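Local coordinates for Non-structural protein 2 (Human rotavirus C, PDB 2GU0) that probably takes part in rotavirus genome replication and packaging as an octamer that binds single-stranded RNA, hydrolyses nucleoside triphosphates and unwinds RNA helices, at residues Thr104-Cys116 against Lys168-Met180. Sequence-based numbering, arbitrary orientation.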
ATOM      1  N   THR A 104     -45.666   7.182  -0.773  1.00 34.81           N
ATOM      2  CA  THR A 104     -45.321   7.598  -2.123  1.00 32.21           C
ATOM      3  C   THR A 104     -44.134   6.806  -2.650  1.00 32.31           C
ATOM      4  O   THR A 104     -43.085   6.763  -2.023  1.00 32.61           O
ATOM      5  CB  THR A 104     -44.917   9.056  -2.153  1.00 31.81           C
ATOM      6  OG1 THR A 104     -45.973   9.863  -1.624  1.00 33.20           O
ATOM      7  CG2 THR A 104     -44.596   9.478  -3.567  1.00 31.39           C
ATOM      8  N   VAL A 105     -44.291   6.172  -3.801  1.00 32.78           N
ATOM      9  CA  VAL A 105     -43.187   5.428  -4.371  1.00 32.11           C
ATOM     10  C   VAL A 105     -42.218   6.448  -4.935  1.00 31.56           C
ATOM     11  O   VAL A 105     -42.602   7.340  -5.676  1.00 33.71           O
ATOM     12  CB  VAL A 105     -43.659   4.472  -5.469  1.00 31.69           C
ATOM     13  CG1 VAL A 105     -42.472   3.978  -6.274  1.00 30.56           C
ATOM     14  CG2 VAL A 105     -44.371   3.286  -4.824  1.00 30.88           C
ATOM     15  N   VAL A 106     -40.958   6.311  -4.559  1.00 30.44           N
ATOM     16  CA  VAL A 106     -39.907   7.227  -4.967  1.00 28.61           C
ATOM     17  C   VAL A 106     -39.073   6.650  -6.110  1.00 28.91           C
ATOM     18  O   VAL A 106     -39.011   5.432  -6.284  1.00 30.45           O
ATOM     19  CB  VAL A 106     -39.025   7.538  -3.726  1.00 28.12           C
ATOM     20  CG1 VAL A 106     -37.583   7.682  -4.109  1.00 28.61           C
ATOM     21  CG2 VAL A 106     -39.517   8.799  -3.053  1.00 27.83           C
ATOM     22  N   GLN A 107     -38.455   7.527  -6.900  1.00 27.78           N
ATOM     23  CA  GLN A 107     -37.619   7.107  -8.014  1.00 27.38           C
ATOM     24  C   GLN A 107     -36.184   6.939  -7.522  1.00 28.66           C
ATOM     25  O   GLN A 107     -35.318   7.782  -7.762  1.00 29.99           O
ATOM     26  CB  GLN A 107     -37.665   8.144  -9.127  1.00 29.95           C
ATOM     27  CG  GLN A 107     -39.048   8.427  -9.674  1.00 35.10           C
ATOM     28  CD  GLN A 107     -39.020   9.116 -11.046  1.00 40.22           C
ATOM     29  OE1 GLN A 107     -39.993   9.764 -11.436  1.00 43.77           O
ATOM     30  NE2 GLN A 107     -37.916   8.963 -11.787  1.00 38.82           N
ATOM     31  N   VAL A 108     -35.942   5.831  -6.837  1.00 28.00           N
ATOM     32  CA  VAL A 108     -34.644   5.522  -6.257  1.00 28.02           C
ATOM     33  C   VAL A 108     -33.402   5.690  -7.123  1.00 28.64           C
ATOM     34  O   VAL A 108     -32.398   6.219  -6.656  1.00 29.99           O
ATOM     35  CB  VAL A 108     -34.633   4.090  -5.704  1.00 28.63           C
ATOM     36  CG1 VAL A 108     -33.304   3.811  -5.028  1.00 26.78           C
ATOM     37  CG2 VAL A 108     -35.791   3.901  -4.728  1.00 28.00           C
ATOM     38  N   ARG A 109     -33.448   5.235  -8.369  1.00 29.15           N
ATOM     39  CA  ARG A 109     -32.279   5.345  -9.227  1.00 29.23           C
ATOM     40  C   ARG A 109     -32.088   6.762  -9.703  1.00 29.67           C
ATOM     41  O   ARG A 109     -30.962   7.203  -9.943  1.00 30.60           O
ATOM     42  CB  ARG A 109     -32.400   4.399 -10.413  1.00 31.51           C
ATOM     43  CG  ARG A 109     -32.537   2.943 -10.014  1.00 32.98           C
ATOM     44  CD  ARG A 109     -32.333   2.045 -11.208  1.00 36.89           C
ATOM     45  NE  ARG A 109     -33.029   0.772 -11.062  1.00 41.45           N
ATOM     46  CZ  ARG A 109     -34.350   0.661 -10.950  1.00 44.00           C
ATOM     47  NH1 ARG A 109     -35.126   1.750 -10.960  1.00 43.85           N
ATOM     48  NH2 ARG A 109     -34.897  -0.538 -10.832  1.00 44.56           N
ATOM     49  N   HIS A 110     -33.198   7.475  -9.839  1.00 29.67           N
ATOM     50  CA  HIS A 110     -33.174   8.870 -10.253  1.00 28.11           C
ATOM     51  C   HIS A 110     -32.508   9.636  -9.094  1.00 27.47           C
ATOM     52  O   HIS A 110     -31.581  10.407  -9.305  1.00 27.37           O
ATOM     53  CB  HIS A 110     -34.623   9.336 -10.518  1.00 27.11           C
ATOM     54  CG  HIS A 110     -34.762  10.771 -10.939  1.00 27.93           C
ATOM     55  ND1 HIS A 110     -35.721  11.184 -11.836  1.00 28.03           N
ATOM     56  CD2 HIS A 110     -34.147  11.899 -10.509  1.00 29.13           C
ATOM     57  CE1 HIS A 110     -35.699  12.501 -11.938  1.00 27.67           C
ATOM     58  NE2 HIS A 110     -34.752  12.961 -11.141  1.00 29.02           N
ATOM     59  N   LEU A 111     -32.952   9.392  -7.865  1.00 26.81           N
ATOM     60  CA  LEU A 111     -32.375  10.083  -6.713  1.00 26.49           C
ATOM     61  C   LEU A 111     -30.904   9.771  -6.573  1.00 27.34           C
ATOM     62  O   LEU A 111     -30.108  10.643  -6.200  1.00 26.39           O
ATOM     63  CB  LEU A 111     -33.090   9.692  -5.422  1.00 25.06           C
ATOM     64  CG  LEU A 111     -34.504  10.241  -5.287  1.00 25.00           C
ATOM     65  CD1 LEU A 111     -35.177   9.629  -4.088  1.00 24.42           C
ATOM     66  CD2 LEU A 111     -34.442  11.753  -5.167  1.00 24.87           C
ATOM     67  N   GLU A 112     -30.540   8.523  -6.861  1.00 28.06           N
ATOM     68  CA  GLU A 112     -29.151   8.126  -6.748  1.00 28.67           C
ATOM     69  C   GLU A 112     -28.328   8.963  -7.704  1.00 28.59           C
ATOM     70  O   GLU A 112     -27.186   9.292  -7.413  1.00 29.91           O
ATOM     71  CB  GLU A 112     -28.980   6.633  -7.037  1.00 29.64           C
ATOM     72  CG  GLU A 112     -27.556   6.244  -7.408  1.00 34.37           C
ATOM     73  CD  GLU A 112     -27.003   5.076  -6.609  1.00 36.39           C
ATOM     74  OE1 GLU A 112     -27.776   4.171  -6.243  1.00 38.27           O
ATOM     75  OE2 GLU A 112     -25.780   5.052  -6.366  1.00 38.48           O
ATOM     76  N   ASN A 113     -28.894   9.323  -8.848  1.00 28.59           N
ATOM     77  CA  ASN A 113     -28.133  10.151  -9.765  1.00 27.37           C
ATOM     78  C   ASN A 113     -28.066  11.577  -9.249  1.00 26.74           C
ATOM     79  O   ASN A 113     -27.017  12.215  -9.349  1.00 27.08           O
ATOM     80  CB  ASN A 113     -28.720  10.116 -11.174  1.00 28.45           C
ATOM     81  CG  ASN A 113     -28.081   9.050 -12.032  1.00 29.77           C
ATOM     82  OD1 ASN A 113     -26.912   8.710 -11.840  1.00 31.40           O
ATOM     83  ND2 ASN A 113     -28.828   8.532 -12.997  1.00 30.78           N
ATOM     84  N   LEU A 114     -29.165  12.081  -8.685  1.00 24.95           N
ATOM     85  CA  LEU A 114     -29.137  13.438  -8.147  1.00 25.40           C
ATOM     86  C   LEU A 114     -28.020  13.559  -7.110  1.00 26.26           C
ATOM     87  O   LEU A 114     -27.348  14.585  -7.047  1.00 26.20           O
ATOM     88  CB  LEU A 114     -30.476  13.823  -7.524  1.00 23.35           C
ATOM     89  CG  LEU A 114     -31.625  14.133  -8.491  1.00 22.84           C
ATOM     90  CD1 LEU A 114     -32.896  14.363  -7.707  1.00 22.40           C
ATOM     91  CD2 LEU A 114     -31.306  15.347  -9.311  1.00 23.19           C
ATOM     92  N   LEU A 115     -27.815  12.512  -6.310  1.00 26.67           N
ATOM     93  CA  LEU A 115     -26.750  12.512  -5.303  1.00 28.46           C
ATOM     94  C   LEU A 115     -25.394  12.816  -5.932  1.00 30.52           C
ATOM     95  O   LEU A 115     -24.592  13.555  -5.362  1.00 30.90           O
ATOM     96  CB  LEU A 115     -26.643  11.161  -4.598  1.00 26.41           C
ATOM     97  CG  LEU A 115     -27.666  10.766  -3.539  1.00 25.13           C
ATOM     98  CD1 LEU A 115     -27.310   9.379  -3.017  1.00 24.67           C
ATOM     99  CD2 LEU A 115     -27.672  11.785  -2.417  1.00 21.56           C
ATOM    100  N   CYS A 116     -25.137  12.235  -7.100  1.00 31.51           N
ATOM    101  CA  CYS A 116     -23.882  12.465  -7.798  1.00 32.09           C
ATOM    102  C   CYS A 116     -23.817  13.899  -8.276  1.00 31.04           C
ATOM    103  O   CYS A 116     -22.782  14.545  -8.166  1.00 32.01           O
ATOM    104  CB  CYS A 116     -23.744  11.509  -8.984  1.00 34.08           C
ATOM    105  SG  CYS A 116     -23.586   9.762  -8.481  1.00 41.23           S
ATOM    106  N   LYS A 168     -26.553  10.921 -20.157  1.00 29.99           N
ATOM    107  CA  LYS A 168     -26.500   9.469 -20.057  1.00 32.24           C
ATOM    108  C   LYS A 168     -26.996   8.898 -18.727  1.00 32.78           C
ATOM    109  O   LYS A 168     -26.534   9.285 -17.662  1.00 32.87           O
ATOM    110  CB  LYS A 168     -25.076   8.976 -20.333  1.00 32.68           C
ATOM    111  CG  LYS A 168     -24.827   7.555 -19.883  1.00 32.34           C
ATOM    112  CD  LYS A 168     -23.459   7.076 -20.305  1.00 36.29           C
ATOM    113  CE  LYS A 168     -23.466   6.599 -21.738  1.00 38.63           C
ATOM    114  NZ  LYS A 168     -24.405   5.449 -21.900  1.00 41.69           N
ATOM    115  N   LEU A 169     -27.949   7.975 -18.814  1.00 34.20           N
ATOM    116  CA  LEU A 169     -28.516   7.312 -17.646  1.00 37.45           C
ATOM    117  C   LEU A 169     -27.841   5.954 -17.551  1.00 40.34           C
ATOM    118  O   LEU A 169     -28.172   5.009 -18.285  1.00 41.28           O
ATOM    119  CB  LEU A 169     -30.034   7.161 -17.796  1.00 36.37           C
ATOM    120  CG  LEU A 169     -30.746   8.516 -17.737  1.00 38.03           C
ATOM    121  CD1 LEU A 169     -32.236   8.390 -17.985  1.00 37.25           C
ATOM    122  CD2 LEU A 169     -30.486   9.118 -16.380  1.00 38.46           C
ATOM    123  N   ASP A 170     -26.869   5.881 -16.651  1.00 41.55           N
ATOM    124  CA  ASP A 170     -26.095   4.677 -16.449  1.00 43.26           C
ATOM    125  C   ASP A 170     -26.344   4.182 -15.046  1.00 44.32           C
ATOM    126  O   ASP A 170     -25.828   4.739 -14.083  1.00 45.46           O
ATOM    127  CB  ASP A 170     -24.612   4.979 -16.627  1.00 44.59           C
ATOM    128  CG  ASP A 170     -23.779   3.730 -16.766  1.00 46.73           C
ATOM    129  OD1 ASP A 170     -22.535   3.848 -16.717  1.00 48.97           O
ATOM    130  OD2 ASP A 170     -24.367   2.634 -16.934  1.00 47.46           O
ATOM    131  N   TYR A 171     -27.134   3.127 -14.937  1.00 45.18           N
ATOM    132  CA  TYR A 171     -27.473   2.561 -13.652  1.00 46.13           C
ATOM    133  C   TYR A 171     -26.534   1.425 -13.322  1.00 47.41           C
ATOM    134  O   TYR A 171     -26.401   1.034 -12.167  1.00 48.83           O
ATOM    135  CB  TYR A 171     -28.918   2.078 -13.698  1.00 46.37           C
ATOM    136  CG  TYR A 171     -29.882   3.200 -14.003  1.00 47.40           C
ATOM    137  CD1 TYR A 171     -30.820   3.094 -15.023  1.00 48.05           C
ATOM    138  CD2 TYR A 171     -29.836   4.384 -13.276  1.00 48.60           C
ATOM    139  CE1 TYR A 171     -31.693   4.153 -15.306  1.00 50.57           C
ATOM    140  CE2 TYR A 171     -30.696   5.442 -13.544  1.00 49.87           C
ATOM    141  CZ  TYR A 171     -31.620   5.325 -14.555  1.00 51.41           C
ATOM    142  OH  TYR A 171     -32.473   6.376 -14.792  1.00 53.39           O
ATOM    143  N   SER A 172     -25.862   0.914 -14.344  1.00 49.17           N
ATOM    144  CA  SER A 172     -24.941  -0.200 -14.185  1.00 50.19           C
ATOM    145  C   SER A 172     -24.014  -0.108 -12.972  1.00 51.63           C
ATOM    146  O   SER A 172     -23.626  -1.138 -12.422  1.00 52.52           O
ATOM    147  CB  SER A 172     -24.099  -0.360 -15.449  1.00 50.52           C
ATOM    148  OG  SER A 172     -23.017   0.554 -15.450  1.00 52.19           O
ATOM    149  N   ASN A 173     -23.659   1.102 -12.543  1.00 52.28           N
ATOM    150  CA  ASN A 173     -22.756   1.240 -11.396  1.00 52.92           C
ATOM    151  C   ASN A 173     -23.354   1.752 -10.085  1.00 50.65           C
ATOM    152  O   ASN A 173     -22.623   2.035  -9.139  1.00 48.69           O
ATOM    153  CB  ASN A 173     -21.564   2.124 -11.770  1.00 57.99           C
ATOM    154  CG  ASN A 173     -20.542   1.392 -12.620  1.00 63.13           C
ATOM    155  OD1 ASN A 173     -20.008   0.354 -12.210  1.00 64.31           O
ATOM    156  ND2 ASN A 173     -20.262   1.928 -13.811  1.00 65.52           N
ATOM    157  N   HIS A 174     -24.673   1.875 -10.029  1.00 48.20           N
ATOM    158  CA  HIS A 174     -25.336   2.345  -8.821  1.00 46.12           C
ATOM    159  C   HIS A 174     -25.145   1.391  -7.650  1.00 45.66           C
ATOM    160  O   HIS A 174     -25.133   0.176  -7.838  1.00 46.38           O
ATOM    161  CB  HIS A 174     -26.824   2.506  -9.082  1.00 44.08           C
ATOM    162  CG  HIS A 174     -27.167   3.741  -9.844  1.00 41.75           C
ATOM    163  ND1 HIS A 174     -28.464   4.126 -10.088  1.00 40.76           N
ATOM    164  CD2 HIS A 174     -26.380   4.706 -10.370  1.00 41.21           C
ATOM    165  CE1 HIS A 174     -28.462   5.283 -10.724  1.00 42.30           C
ATOM    166  NE2 HIS A 174     -27.210   5.655 -10.908  1.00 40.59           N
ATOM    167  N   LYS A 175     -25.003   1.931  -6.441  1.00 43.58           N
ATOM    168  CA  LYS A 175     -24.852   1.070  -5.276  1.00 42.56           C
ATOM    169  C   LYS A 175     -26.216   0.654  -4.685  1.00 42.29           C
ATOM    170  O   LYS A 175     -26.328  -0.388  -4.042  1.00 42.62           O
ATOM    171  CB  LYS A 175     -23.981   1.746  -4.207  1.00 41.26           C
ATOM    172  CG  LYS A 175     -22.480   1.497  -4.381  1.00 41.88           C
ATOM    173  CD  LYS A 175     -21.665   1.810  -3.095  1.00 44.27           C
ATOM    174  CE  LYS A 175     -21.726   0.706  -2.001  1.00 40.05           C
ATOM    175  NZ  LYS A 175     -21.007   1.093  -0.737  1.00 35.05           N
ATOM    176  N   LEU A 176     -27.256   1.450  -4.925  1.00 41.05           N
ATOM    177  CA  LEU A 176     -28.583   1.139  -4.398  1.00 39.35           C
ATOM    178  C   LEU A 176     -29.324   0.044  -5.159  1.00 39.64           C
ATOM    179  O   LEU A 176     -29.548  -1.036  -4.621  1.00 41.28           O
ATOM    180  CB  LEU A 176     -29.443   2.409  -4.331  1.00 35.81           C
ATOM    181  CG  LEU A 176     -29.053   3.423  -3.248  1.00 32.28           C
ATOM    182  CD1 LEU A 176     -30.044   4.577  -3.229  1.00 30.64           C
ATOM    183  CD2 LEU A 176     -29.039   2.735  -1.893  1.00 31.24           C
ATOM    184  N   LEU A 177     -29.701   0.312  -6.403  1.00 38.89           N
ATOM    185  CA  LEU A 177     -30.411  -0.672  -7.206  1.00 37.69           C
ATOM    186  C   LEU A 177     -29.790  -0.773  -8.585  1.00 40.02           C
ATOM    187  O   LEU A 177     -30.323  -0.231  -9.552  1.00 38.93           O
ATOM    188  CB  LEU A 177     -31.873  -0.282  -7.341  1.00 37.09           C
ATOM    189  CG  LEU A 177     -32.627  -0.068  -6.027  1.00 39.77           C
ATOM    190  CD1 LEU A 177     -34.005   0.517  -6.323  1.00 40.04           C
ATOM    191  CD2 LEU A 177     -32.755  -1.387  -5.275  1.00 40.51           C
ATOM    192  N   PRO A 178     -28.654  -1.483  -8.695  1.00 43.05           N
ATOM    193  CA  PRO A 178     -27.908  -1.691  -9.943  1.00 44.52           C
ATOM    194  C   PRO A 178     -28.807  -2.138 -11.084  1.00 46.69           C
ATOM    195  O   PRO A 178     -29.740  -2.909 -10.876  1.00 47.53           O
ATOM    196  CB  PRO A 178     -26.898  -2.760  -9.558  1.00 43.59           C
ATOM    197  CG  PRO A 178     -26.626  -2.450  -8.132  1.00 43.71           C
ATOM    198  CD  PRO A 178     -28.013  -2.214  -7.588  1.00 43.43           C
ATOM    199  N   LEU A 179     -28.526  -1.654 -12.290  1.00 49.10           N
ATOM    200  CA  LEU A 179     -29.330  -2.008 -13.461  1.00 51.19           C
ATOM    201  C   LEU A 179     -28.518  -1.850 -14.751  1.00 52.76           C
ATOM    202  O   LEU A 179     -27.630  -0.996 -14.846  1.00 52.17           O
ATOM    203  CB  LEU A 179     -30.579  -1.128 -13.521  1.00 50.23           C
ATOM    204  CG  LEU A 179     -31.669  -1.610 -14.466  1.00 49.25           C
ATOM    205  CD1 LEU A 179     -32.186  -2.928 -13.942  1.00 50.32           C
ATOM    206  CD2 LEU A 179     -32.794  -0.593 -14.548  1.00 49.05           C
ATOM    207  N   MET A 180     -28.844  -2.659 -15.753  1.00 54.21           N
ATOM    208  CA  MET A 180     -28.109  -2.631 -17.015  1.00 54.77           C
ATOM    209  C   MET A 180     -28.711  -1.800 -18.140  1.00 53.86           C
ATOM    210  O   MET A 180     -27.995  -1.396 -19.051  1.00 53.90           O
ATOM    211  CB  MET A 180     -27.888  -4.061 -17.501  1.00 56.41           C
ATOM    212  CG  MET A 180     -27.382  -4.969 -16.406  1.00 57.05           C
ATOM    213  SD  MET A 180     -26.072  -4.160 -15.488  1.00 59.28           S
ATOM    214  CE  MET A 180     -24.708  -4.180 -16.727  1.00 56.31           C
TER
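A first torsion of 160° turns E112 CG away from the backbone N, and a bend at chi2 lays the side chain flat over one face of the H174 ring, the two side chains running in opposite directions. E112 CG sits over the middle of that ring, 3.4 Å from the centroid, and the carboxylate continues nearly parallel to the ring plane as a stacked group. Its two oxygens then take successive backbone amides of the loop: L176 N donates to E112 OE1 (3.1 Å) on the syn lone pair, and K175 N to E112 OE2 (3.2 Å), tilted out of the carboxylate plane. Q75 is a further partner of OE2. At the imidazole edge, H174 NE2 gives a weak bond to N113 OD1 (3.2 Å), while Y171 CA backs the opposite face.

Y171 and H174 bound a type I beta turn that strand 164-170 of the HIT-like antiparallel sheet leads into. The contact joins this C-terminal part to helix 108-119 of the N-terminal part. V108 and R109, at the start of that helix, are predicted to bind ATP. R109 CD lies over one face of the Y171 ring, toward its rim, and R109 NE reaches L177 O in a weak, bent bond (3.3 Å, 121°). Over one face of the guanidinium lies L179 CD2. E153 accepts bonds from both N113 ND2 and Y171 OH. One residue before R109, V108 CG1 packs against L177 CD1 (3.6 Å) and L176 CD1 (3.8 Å).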